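Local coordinates for protein polyketide synthase PksL (Bacillus subtilis, PDB 5E1V) that probably dehydrates beta-hydroxyacyl intermediates on the bacillaene polyketide assembly line through a monomeric double-hotdog dehydratase domain, at residues Lys3-Gln8 with Gln40-His45; Ala33-Ile38 with Phe186-Thr191; Ser58-Leu63 with Tyr106-Met111; Ile71-Gln76 with Ile87-Ile92. All blocks are in the same frame, centred on the assembly; numbering follows the deposited sequence.

Contact 1. Residues Lys3-Gln8 with Gln40-His45; sequences KKITKQ and QIFREH
Ile5 reaches from strand 4-11 toward the C-terminal end of helix 34-44 and meets three residues there. The ring of His45 presents one face to it: Ile5 CG1 stands 4.0 Å from the centroid of that ring, only 4° off the normal, a CH-pi contact almost exactly over the centre. The methyl Ile5 CG2 sits 3.4 Å from His45 CE1; its 3.4 Å to Ile41 CG2 is tighter than two methyls usually come. At the far end, Ile5 CD1 is 4.3 Å from Phe42 CE1. With chi1 at -72°, CG1 lies anti to the carbonyl carbon and is set over the ring centre, while CG2, anti to the backbone N, is directed at Ile41 CG2 and His45 CE1. One turn back along the helix from His45, Ile41 CG1 receives Lys7 CB at 3.7 Å, after which the lysine chain bends at chi2 and carries its amine off. An alanine here in place of Ile5 would remove CG1, CG2 and CD1 and would probably loosen the packing against the His45 face and Ile41 CG2. The second shell fixes the imidazole: His45 ND1 donates to Ile41 O at 3.0 Å, a nearly straight bond (169°) lying in the ring plane, which sets the ring's rotation. Phe42 in turn packs edge-to-face on Trp85, and Ile5 pairs through its backbone with Cys77 of strand 70-81. Here the central helix of a hotdog fold meets an outermost strand of its sheet. No hydrogen bond crosses, so between these two segments the contact is apolar, with the polar ND1 already satisfied by Ile41 O.

Contact 2. Residues Ala33-Ile38 with Phe186-Thr191; sequences AYIDII and FMFHPT
Asp36 OD1 takes two backbone N-H groups at once, Met187 N at 2.7 Å on its syn lone pair and Phe188 N at 2.8 Å on its anti lone pair. The carboxylate belongs to helix 34-44, the hotdog helix of the first half of the double hotdog, and it grips the turn leading into helix 190-203 of the second. Its CG is anti to the backbone N (chi1 -167°), which swings the group out to that turn; its other oxygen, OD2, accepts from Gln40 NE2. An alanine here would remove the acceptor from two buried N-H groups and would probably loosen the turn against the helix. Water closes a second link, donating to Phe188 O and accepting from Asp36 N at 3.0 Å. Beyond the polar core, the Ile35 and Phe188 side chains cross at about a right angle, Ile35 CG2 lying 3.9 Å from Phe188 CB, while the Phe188 ring meets Tyr39 and Phe223 edge-to-face. Ala33 CB packs 3.8 Å from Pro190 CG. His189 N-caps helix 190-203, taking the N-H of Thr191 on ND1 in its ring plane, and its NE2 lies 3.7 Å above the plane of the Phe186 ring, offset toward the rim.

Contact 3. Residues Ser58-Leu63 with Tyr106-Met111; sequences SIYQPL and YMKADM
A classic beta bulge shapes this end of strand 104-112: Tyr106 and Met107 both face Ala89 of the neighbouring strand, and Tyr106 has a psi of -42°, far from the extended value, as the first residue of a classic bulge does. On the other side the strand pairs with 53-59. Ser58 N gives to Lys108 O at 2.8 Å, nearly along the C=O axis, and Lys108 N returns a bond to Ser58 O at 3.1 Å in the carbonyl plane. A third bond, Tyr60 N to Tyr106 O at 3.0 Å, comes from above the carbonyl plane, just where segment 58-63 leaves the strand. In the antiparallel sheet of this first hotdog, Ile59 and Met107 form a non-hydrogen-bonded pair, with Met107 turned to Tyr34 and Ile38 of the central helix, while Ser58 and Lys108 point to the opposite face. The departing chain then passes one face and one edge of the Tyr106 ring. Leu63 CD1 stands over the centre of one face, 4.2 Å from the centroid and 8° off the normal, and the two side chains cross at about a right angle. At the ring edge, in its plane, lie two carbonyls: Gln61 O is 3.7 Å from Tyr106 CD1 and Pro62 O 3.5 Å from Tyr106 CE1. Gln61 holds CG in the crowded position between N and carbonyl carbon, so that this carbon comes 3.7 Å from Tyr106 CD1, while its amide NE2 donates to Leu105 O. Tyr60 lays its ring edge along Tyr106 O and Met107 CA, and its OH comes 3.8 Å from Lys108 CD, the two side chains crossing obliquely.

Contact 4. Residues Ile71-Gln76 with Ile87-Ile92; sequences IVLNIQ and ITAKGI
Leu73 extends CD1 over the neighbouring strand, 3.9 Å from Ala89 CB and equally near the backbone N of Gly91. Its CG lies anti to the backbone N (chi1 -170°), which tips the branch across the strand boundary instead of straight off the sheet. Gly91 leaves room for this: a beta carbon there would come 3.0 Å from Ile71 CG2, a clash, and would press tightly on Leu73 CD1. Next along, Ile75 puts CG1 against the same Ala89 methyl and CG2 at 3.8 Å from Ile87 CG2, the two isoleucines lying side by side and pointing the same way. Ile75 also touches Ile37 and Ile41, so this face looks onto helix 34-44. The opposite face carries Val72, Asn74 and Gln76 with Ile92, Lys90 and Thr88. There Asn74 OD1 accepts from Gln8 NE2 of strand 4-11, tying in the next strand.

Three hydrogen-bonded pairs hold the backbones, Val72 with Ile92, Asn74 with Lys90 and Gln76 with Thr88. Val72 N to Ile92 O is the straightest of the six bonds, at 173°; Gln76 N and Thr88 O, 3.0 Å apart, meet nearly along the C=O axis. Between the Val72-Ile92 and Asn74-Lys90 pairs, Gly91 CA approaches Val72 O to 3.2 Å, one of the CA-H...O contacts that fill the non-hydrogen-bonded positions. Strands 70-81 and 84-94 thus form a beta hairpin, one face apolar toward the central helix, as in the curved antiparallel sheet of a hotdog fold.

Overall arrangement
From the N terminus, contact 1 closes first, bringing helix 34-44 back onto strand 4-11. Contact 2 opens on the same helix before that loop is complete and closes only at 186-191, so the two cross; it joins the first hotdog half to the second. Everything between lies within its long span: contact 3 returns 106-111 to 58-63, and inside it contact 4 folds the hairpin 71-76 with 87-92. Contact 1 precedes both in series. Strands 4-11, 70-81, 84-94, 104-112 and 53-59 are successive neighbours, so contacts 1, 4 and 3 run along one sheet, while Ile38, in contact 2's own helix segment, packs on Ile87 of contact 4 and Met107 of contact 3.

Contact 1. Residues Lys3-Gln8 with Gln40-His45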
loop_
_atom_site.group_PDB
_atom_site.type_symbol
_atom_site.label_atom_id
_atom_site.label_comp_id
_atom_site.label_asym_id
_atom_site.label_seq_id
_atom_site.Cartn_x
_atom_site.Cartn_y
_atom_site.Cartn_z
ATOM N N LYS A 3 24.048 3.096 11.119
ATOM C CA LYS A 3 24.372 1.796 10.503
ATOM C C LYS A 3 23.288 0.739 10.744
ATOM O O LYS A 3 23.167 -0.198 9.951
ATOM C CB LYS A 3 25.685 1.245 11.050
ATOM N N LYS A 4 22.604 0.859 11.876
ATOM C CA LYS A 4 21.578 -0.090 12.310
ATOM C C LYS A 4 20.479 0.757 12.902
ATOM O O LYS A 4 20.714 1.462 13.891
ATOM C CB LYS A 4 22.101 -1.015 13.415
ATOM N N ILE A 5 19.294 0.713 12.270
ATOM C CA ILE A 5 18.128 1.451 12.719
ATOM C C ILE A 5 17.099 0.404 13.178
ATOM O O ILE A 5 16.893 -0.598 12.486
ATOM C CB ILE A 5 17.525 2.221 11.567
ATOM C CG1 ILE A 5 18.413 3.378 11.197
ATOM C CG2 ILE A 5 16.143 2.712 11.969
ATOM C CD1 ILE A 5 18.103 3.978 9.842
ATOM N N THR A 6 16.507 0.586 14.354
ATOM C CA THR A 6 15.404 -0.319 14.762
ATOM C C THR A 6 14.189 0.490 15.220
ATOM O O THR A 6 14.316 1.584 15.765
ATOM C CB THR A 6 15.812 -1.273 15.878
ATOM O OG1 THR A 6 15.729 -0.561 17.105
ATOM C CG2 THR A 6 17.259 -1.861 15.707
ATOM N N LYS A 7 12.990 -0.058 15.021
ATOM C CA LYS A 7 11.788 0.628 15.405
ATOM C C LYS A 7 10.895 -0.531 15.806
ATOM O O LYS A 7 10.887 -1.575 15.152
ATOM C CB LYS A 7 11.187 1.380 14.224
ATOM C CG LYS A 7 9.874 2.096 14.445
ATOM C CD LYS A 7 9.892 3.260 15.424
ATOM C CE LYS A 7 8.614 4.090 15.238
ATOM N NZ LYS A 7 8.706 5.293 16.107
ATOM N N GLN A 8 10.278 -0.366 16.965
ATOM C CA GLN A 8 9.292 -1.297 17.483
ATOM C C GLN A 8 7.904 -0.671 17.415
ATOM O O GLN A 8 7.680 0.477 17.928
ATOM C CB GLN A 8 9.672 -1.658 18.943
ATOM C CG GLN A 8 8.723 -2.666 19.522
ATOM C CD GLN A 8 9.107 -3.115 20.925
ATOM O OE1 GLN A 8 8.579 -2.579 21.888
ATOM N NE2 GLN A 8 10.005 -4.098 21.037
ATOM N N GLN A 40 8.549 6.208 7.270
ATOM C CA GLN A 40 8.545 6.921 8.606
ATOM C C GLN A 40 9.821 6.716 9.384
ATOM O O GLN A 40 10.293 7.652 10.017
ATOM C CB GLN A 40 7.357 6.548 9.487
ATOM C CG GLN A 40 6.062 6.952 8.852
ATOM C CD GLN A 40 5.458 8.252 9.306
ATOM O OE1 GLN A 40 6.055 9.022 10.077
ATOM N NE2 GLN A 40 4.174 8.422 8.952
ATOM N N ILE A 41 10.299 5.472 9.426
ATOM C CA ILE A 41 11.470 5.085 10.115
ATOM C C ILE A 41 12.714 5.861 9.577
ATOM O O ILE A 41 13.511 6.431 10.332
ATOM C CB ILE A 41 11.676 3.570 10.014
ATOM C CG1 ILE A 41 10.609 2.871 10.887
ATOM C CG2 ILE A 41 13.037 3.169 10.555
ATOM C CD1 ILE A 41 10.464 1.452 10.511
ATOM N N PHE A 42 12.884 5.853 8.279
ATOM C CA PHE A 42 14.063 6.569 7.708
ATOM C C PHE A 42 13.963 8.056 7.870
ATOM O O PHE A 42 15.001 8.753 8.077
ATOM C CB PHE A 42 14.134 6.185 6.262
ATOM C CG PHE A 42 14.830 4.838 6.073
ATOM C CD1 PHE A 42 16.198 4.760 5.960
ATOM C CD2 PHE A 42 14.100 3.652 6.122
ATOM C CE1 PHE A 42 16.783 3.519 5.757
ATOM C CE2 PHE A 42 14.695 2.417 6.034
ATOM C CZ PHE A 42 16.040 2.364 5.844
ATOM N N ARG A 43 12.736 8.587 7.777
ATOM C CA ARG A 43 12.519 10.025 8.013
ATOM C C ARG A 43 12.981 10.413 9.432
ATOM O O ARG A 43 13.560 11.532 9.635
ATOM C CB ARG A 43 11.070 10.436 7.818
ATOM C CG ARG A 43 10.908 11.941 8.036
ATOM C CD ARG A 43 9.571 12.466 7.511
ATOM N NE ARG A 43 8.462 11.928 8.318
ATOM C CZ ARG A 43 7.200 12.372 8.210
ATOM N NH1 ARG A 43 6.958 13.365 7.380
ATOM N NH2 ARG A 43 6.245 11.842 8.940
ATOM N N GLU A 44 12.700 9.547 10.394
ATOM C CA GLU A 44 13.019 9.868 11.791
ATOM C C GLU A 44 14.524 10.007 11.997
ATOM O O GLU A 44 14.980 10.749 12.910
ATOM C CB GLU A 44 12.411 8.795 12.706
ATOM N N HIS A 45 15.285 9.343 11.099
ATOM C CA HIS A 45 16.763 9.393 11.077
ATOM C C HIS A 45 17.334 10.341 10.069
ATOM O O HIS A 45 18.575 10.399 9.941
ATOM C CB HIS A 45 17.315 8.004 10.915
ATOM C CG HIS A 45 17.014 7.146 12.095
ATOM N ND1 HIS A 45 15.865 6.394 12.234
ATOM C CD2 HIS A 45 17.713 6.984 13.233
ATOM C CE1 HIS A 45 15.874 5.803 13.418
ATOM N NE2 HIS A 45 16.989 6.148 14.039
#

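Contact 2. Residues Ala33-Ile38 with Phe186-Thr191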
loop_
_atom_site.group_PDB
_atom_site.type_symbol
_atom_site.label_atom_id
_atom_site.label_comp_id
_atom_site.label_asym_id
_atom_site.label_seq_id
_atom_site.Cartn_x
_atom_site.Cartn_y
_atom_site.Cartn_z
ATOM N N ALA A 33 0.474 -0.900 3.627
ATOM C CA ALA A 33 0.812 -0.021 4.729
ATOM C C ALA A 33 2.259 -0.077 5.086
ATOM O O ALA A 33 2.771 0.796 5.765
ATOM C CB ALA A 33 -0.068 -0.345 5.938
ATOM N N TYR A 34 2.983 -1.111 4.623
ATOM C CA TYR A 34 4.445 -1.174 4.911
ATOM C C TYR A 34 5.238 -0.022 4.301
ATOM O O TYR A 34 6.396 0.246 4.735
ATOM C CB TYR A 34 5.006 -2.551 4.438
ATOM C CG TYR A 34 4.681 -3.681 5.342
ATOM C CD1 TYR A 34 5.038 -3.648 6.643
ATOM C CD2 TYR A 34 3.998 -4.791 4.877
ATOM C CE1 TYR A 34 4.795 -4.749 7.509
ATOM C CE2 TYR A 34 3.731 -5.887 5.679
ATOM C CZ TYR A 34 4.167 -5.909 6.975
ATOM O OH TYR A 34 3.878 -6.954 7.798
ATOM N N ILE A 35 4.776 0.533 3.190
ATOM C CA ILE A 35 5.483 1.686 2.552
ATOM C C ILE A 35 5.603 2.882 3.535
ATOM O O ILE A 35 6.702 3.394 3.817
ATOM C CB ILE A 35 4.796 2.113 1.255
ATOM C CG1 ILE A 35 4.872 0.918 0.260
ATOM C CG2 ILE A 35 5.475 3.324 0.707
ATOM C CD1 ILE A 35 3.944 1.036 -0.893
ATOM N N ASP A 36 4.429 3.234 4.110
ATOM C CA ASP A 36 4.403 4.285 5.140
ATOM C C ASP A 36 5.256 3.937 6.341
ATOM O O ASP A 36 6.111 4.768 6.735
ATOM C CB ASP A 36 3.007 4.718 5.512
ATOM C CG ASP A 36 3.045 5.993 6.330
ATOM O OD1 ASP A 36 3.264 7.055 5.713
ATOM O OD2 ASP A 36 2.957 5.854 7.560
ATOM N N ILE A 37 5.091 2.722 6.888
ATOM C CA ILE A 37 5.868 2.241 7.998
ATOM C C ILE A 37 7.391 2.480 7.762
ATOM O O ILE A 37 8.074 3.150 8.574
ATOM C CB ILE A 37 5.509 0.797 8.367
ATOM C CG1 ILE A 37 4.129 0.737 9.032
ATOM C CG2 ILE A 37 6.601 0.175 9.216
ATOM C CD1 ILE A 37 3.460 -0.584 8.930
ATOM N N ILE A 38 7.884 1.981 6.636
ATOM C CA ILE A 38 9.294 2.013 6.384
ATOM C C ILE A 38 9.837 3.444 6.163
ATOM O O ILE A 38 10.817 3.812 6.795
ATOM C CB ILE A 38 9.680 1.098 5.217
ATOM C CG1 ILE A 38 9.374 -0.337 5.587
ATOM C CG2 ILE A 38 11.216 1.178 4.996
ATOM C CD1 ILE A 38 9.388 -1.232 4.365
ATOM N N PHE A 186 1.252 11.421 8.133
ATOM C CA PHE A 186 1.615 10.340 7.209
ATOM C C PHE A 186 2.535 10.756 6.046
ATOM O O PHE A 186 2.620 11.952 5.660
ATOM C CB PHE A 186 0.276 9.763 6.667
ATOM C CG PHE A 186 -0.425 9.009 7.675
ATOM C CD1 PHE A 186 -1.334 9.638 8.492
ATOM C CD2 PHE A 186 -0.176 7.633 7.866
ATOM C CE1 PHE A 186 -1.950 8.961 9.542
ATOM C CE2 PHE A 186 -0.780 6.936 8.866
ATOM C CZ PHE A 186 -1.699 7.600 9.721
ATOM N N MET A 187 3.209 9.757 5.460
ATOM C CA MET A 187 4.092 10.031 4.331
ATOM C C MET A 187 3.466 9.443 3.047
ATOM O O MET A 187 3.401 10.084 2.014
ATOM C CB MET A 187 5.445 9.467 4.570
ATOM C CG MET A 187 6.201 10.149 5.671
ATOM S SD MET A 187 7.885 9.565 5.837
ATOM C CE MET A 187 8.553 10.188 4.344
ATOM N N PHE A 188 3.050 8.176 3.125
ATOM C CA PHE A 188 2.357 7.527 2.034
ATOM C C PHE A 188 1.126 6.856 2.611
ATOM O O PHE A 188 1.167 5.662 3.032
ATOM C CB PHE A 188 3.381 6.580 1.321
ATOM C CG PHE A 188 4.527 7.351 0.808
ATOM C CD1 PHE A 188 4.337 8.103 -0.348
ATOM C CD2 PHE A 188 5.796 7.350 1.423
ATOM C CE1 PHE A 188 5.362 8.927 -0.828
ATOM C CE2 PHE A 188 6.792 8.184 0.942
ATOM C CZ PHE A 188 6.552 8.992 -0.192
ATOM N N HIS A 189 0.030 7.662 2.679
ATOM C CA HIS A 189 -1.068 7.245 3.469
ATOM C C HIS A 189 -1.571 5.881 3.071
ATOM O O HIS A 189 -2.046 5.703 1.951
ATOM C CB HIS A 189 -2.246 8.241 3.382
ATOM C CG HIS A 189 -3.130 8.187 4.584
ATOM N ND1 HIS A 189 -4.048 7.202 4.768
ATOM C CD2 HIS A 189 -3.302 9.062 5.602
ATOM C CE1 HIS A 189 -4.693 7.401 5.884
ATOM N NE2 HIS A 189 -4.232 8.514 6.432
ATOM N N PRO A 190 -1.549 4.888 4.005
ATOM C CA PRO A 190 -2.155 3.559 3.643
ATOM C C PRO A 190 -3.529 3.485 3.022
ATOM O O PRO A 190 -3.717 2.717 2.186
ATOM C CB PRO A 190 -2.098 2.802 4.915
ATOM C CG PRO A 190 -0.844 3.400 5.613
ATOM C CD PRO A 190 -1.042 4.834 5.395
ATOM N N THR A 191 -4.454 4.362 3.340
ATOM C CA THR A 191 -5.724 4.418 2.624
ATOM C C THR A 191 -5.644 4.832 1.167
ATOM O O THR A 191 -6.306 4.287 0.260
ATOM C CB THR A 191 -6.637 5.397 3.435
ATOM O OG1 THR A 191 -6.827 4.822 4.758
ATOM C CG2 THR A 191 -7.924 5.475 2.846
HETATM O O HOH W 1 1.664 2.864 3.133
#

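Contact 3. Residues Ser58-Leu63 with Tyr106-Met111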
loop_
_atom_site.group_PDB
_atom_site.type_symbol
_atom_site.label_atom_id
_atom_site.label_comp_id
_atom_site.label_asym_id
_atom_site.label_seq_id
_atom_site.Cartn_x
_atom_site.Cartn_y
_atom_site.Cartn_z
ATOM N N SER A 58 9.145 -8.160 0.221
ATOM C CA SER A 58 8.388 -9.375 0.261
ATOM C C SER A 58 7.604 -9.507 1.523
ATOM O O SER A 58 8.148 -9.318 2.552
ATOM C CB SER A 58 9.346 -10.583 0.244
ATOM O OG SER A 58 9.807 -10.682 -1.012
ATOM N N ILE A 59 6.353 -9.889 1.365
ATOM C CA ILE A 59 5.436 -10.282 2.449
ATOM C C ILE A 59 5.370 -11.781 2.562
ATOM O O ILE A 59 5.013 -12.459 1.614
ATOM C CB ILE A 59 4.096 -9.607 2.305
ATOM C CG1 ILE A 59 4.311 -8.075 2.277
ATOM C CG2 ILE A 59 3.095 -9.997 3.408
ATOM C CD1 ILE A 59 2.982 -7.378 2.018
ATOM N N TYR A 60 5.718 -12.264 3.741
ATOM C CA TYR A 60 5.799 -13.713 4.074
ATOM C C TYR A 60 4.472 -14.204 4.606
ATOM O O TYR A 60 4.077 -15.300 4.296
ATOM C CB TYR A 60 6.952 -14.008 5.028
ATOM C CG TYR A 60 8.199 -13.812 4.288
ATOM C CD1 TYR A 60 8.729 -14.865 3.544
ATOM C CD2 TYR A 60 8.740 -12.550 4.136
ATOM C CE1 TYR A 60 9.806 -14.664 2.751
ATOM C CE2 TYR A 60 9.834 -12.358 3.388
ATOM C CZ TYR A 60 10.336 -13.412 2.661
ATOM O OH TYR A 60 11.398 -13.166 1.863
ATOM N N GLN A 61 3.747 -13.357 5.350
ATOM C CA GLN A 61 2.462 -13.687 5.858
ATOM C C GLN A 61 1.717 -12.428 6.273
ATOM O O GLN A 61 2.339 -11.478 6.585
ATOM C CB GLN A 61 2.546 -14.661 7.067
ATOM C CG GLN A 61 3.259 -14.152 8.284
ATOM C CD GLN A 61 3.739 -15.260 9.203
ATOM O OE1 GLN A 61 2.939 -15.958 9.822
ATOM N NE2 GLN A 61 5.036 -15.402 9.334
ATOM N N PRO A 62 0.375 -12.485 6.331
ATOM C CA PRO A 62 -0.419 -11.343 6.810
ATOM C C PRO A 62 -0.242 -11.068 8.271
ATOM O O PRO A 62 -0.046 -11.999 9.084
ATOM C CB PRO A 62 -1.854 -11.708 6.425
ATOM C CG PRO A 62 -1.718 -12.772 5.397
ATOM C CD PRO A 62 -0.504 -13.535 5.778
ATOM N N LEU A 63 -0.256 -9.778 8.604
ATOM C CA LEU A 63 -0.107 -9.334 9.966
ATOM C C LEU A 63 -1.530 -9.166 10.494
ATOM O O LEU A 63 -2.242 -8.243 10.124
ATOM C CB LEU A 63 0.664 -8.043 10.025
ATOM C CG LEU A 63 1.093 -7.724 11.471
ATOM C CD1 LEU A 63 2.400 -7.058 11.450
ATOM C CD2 LEU A 63 0.009 -7.000 12.263
ATOM N N TYR A 106 7.394 -11.364 9.065
ATOM C CA TYR A 106 6.352 -10.782 8.266
ATOM C C TYR A 106 6.780 -10.192 6.929
ATOM O O TYR A 106 6.004 -10.285 5.960
ATOM C CB TYR A 106 5.630 -9.713 9.142
ATOM C CG TYR A 106 4.815 -10.354 10.263
ATOM C CD1 TYR A 106 3.529 -10.859 10.008
ATOM C CD2 TYR A 106 5.269 -10.384 11.550
ATOM C CE1 TYR A 106 2.784 -11.422 11.018
ATOM C CE2 TYR A 106 4.521 -10.939 12.570
ATOM C CZ TYR A 106 3.278 -11.434 12.289
ATOM O OH TYR A 106 2.479 -11.957 13.294
ATOM N N MET A 107 7.897 -9.484 6.877
ATOM C CA MET A 107 8.254 -8.701 5.660
ATOM C C MET A 107 9.790 -8.584 5.664
ATOM O O MET A 107 10.410 -8.419 6.690
ATOM C CB MET A 107 7.558 -7.291 5.765
ATOM C CG MET A 107 7.875 -6.348 4.656
ATOM S SD MET A 107 9.329 -5.429 5.035
ATOM C CE MET A 107 8.783 -4.262 6.335
ATOM N N LYS A 108 10.389 -8.508 4.497
ATOM C CA LYS A 108 11.751 -8.028 4.337
ATOM C C LYS A 108 11.779 -7.133 3.088
ATOM O O LYS A 108 10.917 -7.234 2.247
ATOM C CB LYS A 108 12.626 -9.235 3.969
ATOM C CG LYS A 108 12.882 -10.207 5.085
ATOM C CD LYS A 108 13.568 -11.490 4.515
ATOM C CE LYS A 108 15.050 -11.290 4.540
ATOM N NZ LYS A 108 15.763 -12.411 3.842
ATOM N N ALA A 109 12.805 -6.311 2.962
ATOM C CA ALA A 109 12.918 -5.376 1.905
ATOM C C ALA A 109 14.321 -4.798 1.902
ATOM O O ALA A 109 15.067 -4.920 2.862
ATOM C CB ALA A 109 11.890 -4.222 2.109
ATOM N N ASP A 110 14.649 -4.104 0.826
ATOM C CA ASP A 110 15.879 -3.368 0.709
ATOM C C ASP A 110 15.563 -1.888 0.543
ATOM O O ASP A 110 14.576 -1.555 -0.097
ATOM C CB ASP A 110 16.661 -3.798 -0.517
ATOM C CG ASP A 110 16.965 -5.351 -0.526
ATOM O OD1 ASP A 110 17.290 -5.886 0.541
ATOM O OD2 ASP A 110 16.815 -5.970 -1.606
ATOM N N MET A 111 16.382 -1.023 1.125
ATOM C CA MET A 111 16.160 0.402 0.898
ATOM C C MET A 111 17.511 0.919 0.408
ATOM O O MET A 111 18.510 0.656 1.071
ATOM C CB MET A 111 15.743 1.114 2.165
ATOM C CG MET A 111 15.613 2.627 2.004
ATOM S SD MET A 111 14.088 2.925 1.112
ATOM C CE MET A 111 12.893 3.352 2.365
#

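Contact 4. Residues Ile71-Gln76 with Ile87-Ile92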
loop_
_atom_site.group_PDB
_atom_site.type_symbol
_atom_site.label_atom_id
_atom_site.label_comp_id
_atom_site.label_asym_id
_atom_site.label_seq_id
_atom_site.Cartn_x
_atom_site.Cartn_y
_atom_site.Cartn_z
ATOM N N ILE A 71 0.539 -7.385 18.389
ATOM C CA ILE A 71 1.710 -7.879 17.724
ATOM C C ILE A 71 2.813 -6.801 17.903
ATOM O O ILE A 71 2.701 -5.656 17.461
ATOM C CB ILE A 71 1.504 -8.254 16.223
ATOM C CG1 ILE A 71 0.796 -9.616 16.014
ATOM C CG2 ILE A 71 2.875 -8.338 15.504
ATOM C CD1 ILE A 71 -0.413 -9.899 16.849
ATOM N N VAL A 72 3.891 -7.197 18.560
ATOM C CA VAL A 72 4.986 -6.292 18.782
ATOM C C VAL A 72 5.951 -6.533 17.634
ATOM O O VAL A 72 6.582 -7.589 17.579
ATOM C CB VAL A 72 5.623 -6.546 20.123
ATOM C CG1 VAL A 72 6.802 -5.602 20.298
ATOM C CG2 VAL A 72 4.563 -6.367 21.242
ATOM N N LEU A 73 5.999 -5.591 16.694
ATOM C CA LEU A 73 6.722 -5.734 15.443
ATOM C C LEU A 73 8.048 -4.976 15.517
ATOM O O LEU A 73 8.081 -3.756 15.654
ATOM C CB LEU A 73 5.857 -5.273 14.240
ATOM C CG LEU A 73 6.347 -5.567 12.790
ATOM C CD1 LEU A 73 6.311 -7.041 12.466
ATOM C CD2 LEU A 73 5.538 -4.850 11.692
ATOM N N ASN A 74 9.129 -5.729 15.418
ATOM C CA ASN A 74 10.461 -5.200 15.477
ATOM C C ASN A 74 10.919 -5.032 14.062
ATOM O O ASN A 74 10.929 -6.028 13.304
ATOM C CB ASN A 74 11.312 -6.190 16.258
ATOM C CG ASN A 74 11.386 -5.839 17.716
ATOM O OD1 ASN A 74 10.775 -4.876 18.173
ATOM N ND2 ASN A 74 12.196 -6.582 18.451
ATOM N N ILE A 75 11.183 -3.775 13.653
ATOM C CA ILE A 75 11.719 -3.482 12.309
ATOM C C ILE A 75 13.200 -3.129 12.453
ATOM O O ILE A 75 13.526 -2.170 13.136
ATOM C CB ILE A 75 10.912 -2.420 11.569
ATOM C CG1 ILE A 75 9.462 -2.877 11.495
ATOM C CG2 ILE A 75 11.364 -2.213 10.136
ATOM C CD1 ILE A 75 8.540 -1.741 11.332
ATOM N N GLN A 76 14.081 -3.952 11.873
ATOM C CA GLN A 76 15.528 -3.616 11.855
ATOM C C GLN A 76 15.979 -3.316 10.409
ATOM O O GLN A 76 15.660 -4.099 9.471
ATOM C CB GLN A 76 16.330 -4.756 12.389
ATOM C CG GLN A 76 15.900 -5.201 13.762
ATOM C CD GLN A 76 16.953 -6.062 14.435
ATOM O OE1 GLN A 76 18.139 -6.027 14.072
ATOM N NE2 GLN A 76 16.531 -6.830 15.410
ATOM N N ILE A 87 16.097 -4.579 5.369
ATOM C CA ILE A 87 15.026 -4.390 6.357
ATOM C C ILE A 87 14.384 -5.743 6.647
ATOM O O ILE A 87 14.065 -6.499 5.759
ATOM C CB ILE A 87 13.956 -3.440 5.739
ATOM C CG1 ILE A 87 14.526 -2.070 5.375
ATOM C CG2 ILE A 87 12.794 -3.211 6.712
ATOM C CD1 ILE A 87 13.710 -1.428 4.292
ATOM N N THR A 88 14.151 -6.041 7.907
ATOM C CA THR A 88 13.381 -7.241 8.255
ATOM C C THR A 88 12.334 -6.858 9.349
ATOM O O THR A 88 12.610 -6.006 10.222
ATOM C CB THR A 88 14.354 -8.285 8.853
ATOM O OG1 THR A 88 14.871 -7.660 10.038
ATOM C CG2 THR A 88 15.504 -8.585 7.956
ATOM N N ALA A 89 11.108 -7.388 9.260
ATOM C CA ALA A 89 10.149 -7.049 10.259
ATOM C C ALA A 89 9.649 -8.381 10.833
ATOM O O ALA A 89 9.091 -9.190 10.144
ATOM C CB ALA A 89 9.022 -6.271 9.702
ATOM N N LYS A 90 9.925 -8.578 12.089
ATOM C CA LYS A 90 9.544 -9.823 12.733
ATOM C C LYS A 90 8.771 -9.461 14.002
ATOM O O LYS A 90 9.119 -8.528 14.713
ATOM C CB LYS A 90 10.793 -10.645 13.040
ATOM C CG LYS A 90 11.938 -9.828 13.538
ATOM C CD LYS A 90 13.200 -10.683 13.725
ATOM C CE LYS A 90 13.990 -10.843 12.454
ATOM N NZ LYS A 90 15.257 -10.084 12.571
ATOM N N GLY A 91 7.725 -10.218 14.280
ATOM C CA GLY A 91 6.876 -9.898 15.345
ATOM C C GLY A 91 6.538 -11.072 16.286
ATOM O O GLY A 91 6.552 -12.242 15.921
ATOM N N ILE A 92 6.226 -10.685 17.484
ATOM C CA ILE A 92 5.754 -11.588 18.540
ATOM C C ILE A 92 4.367 -11.174 19.019
ATOM O O ILE A 92 4.162 -10.029 19.366
ATOM C CB ILE A 92 6.716 -11.446 19.753
ATOM C CG1 ILE A 92 8.146 -11.765 19.298
ATOM C CG2 ILE A 92 6.216 -12.320 20.889
ATOM C CD1 ILE A 92 9.291 -11.455 20.271
#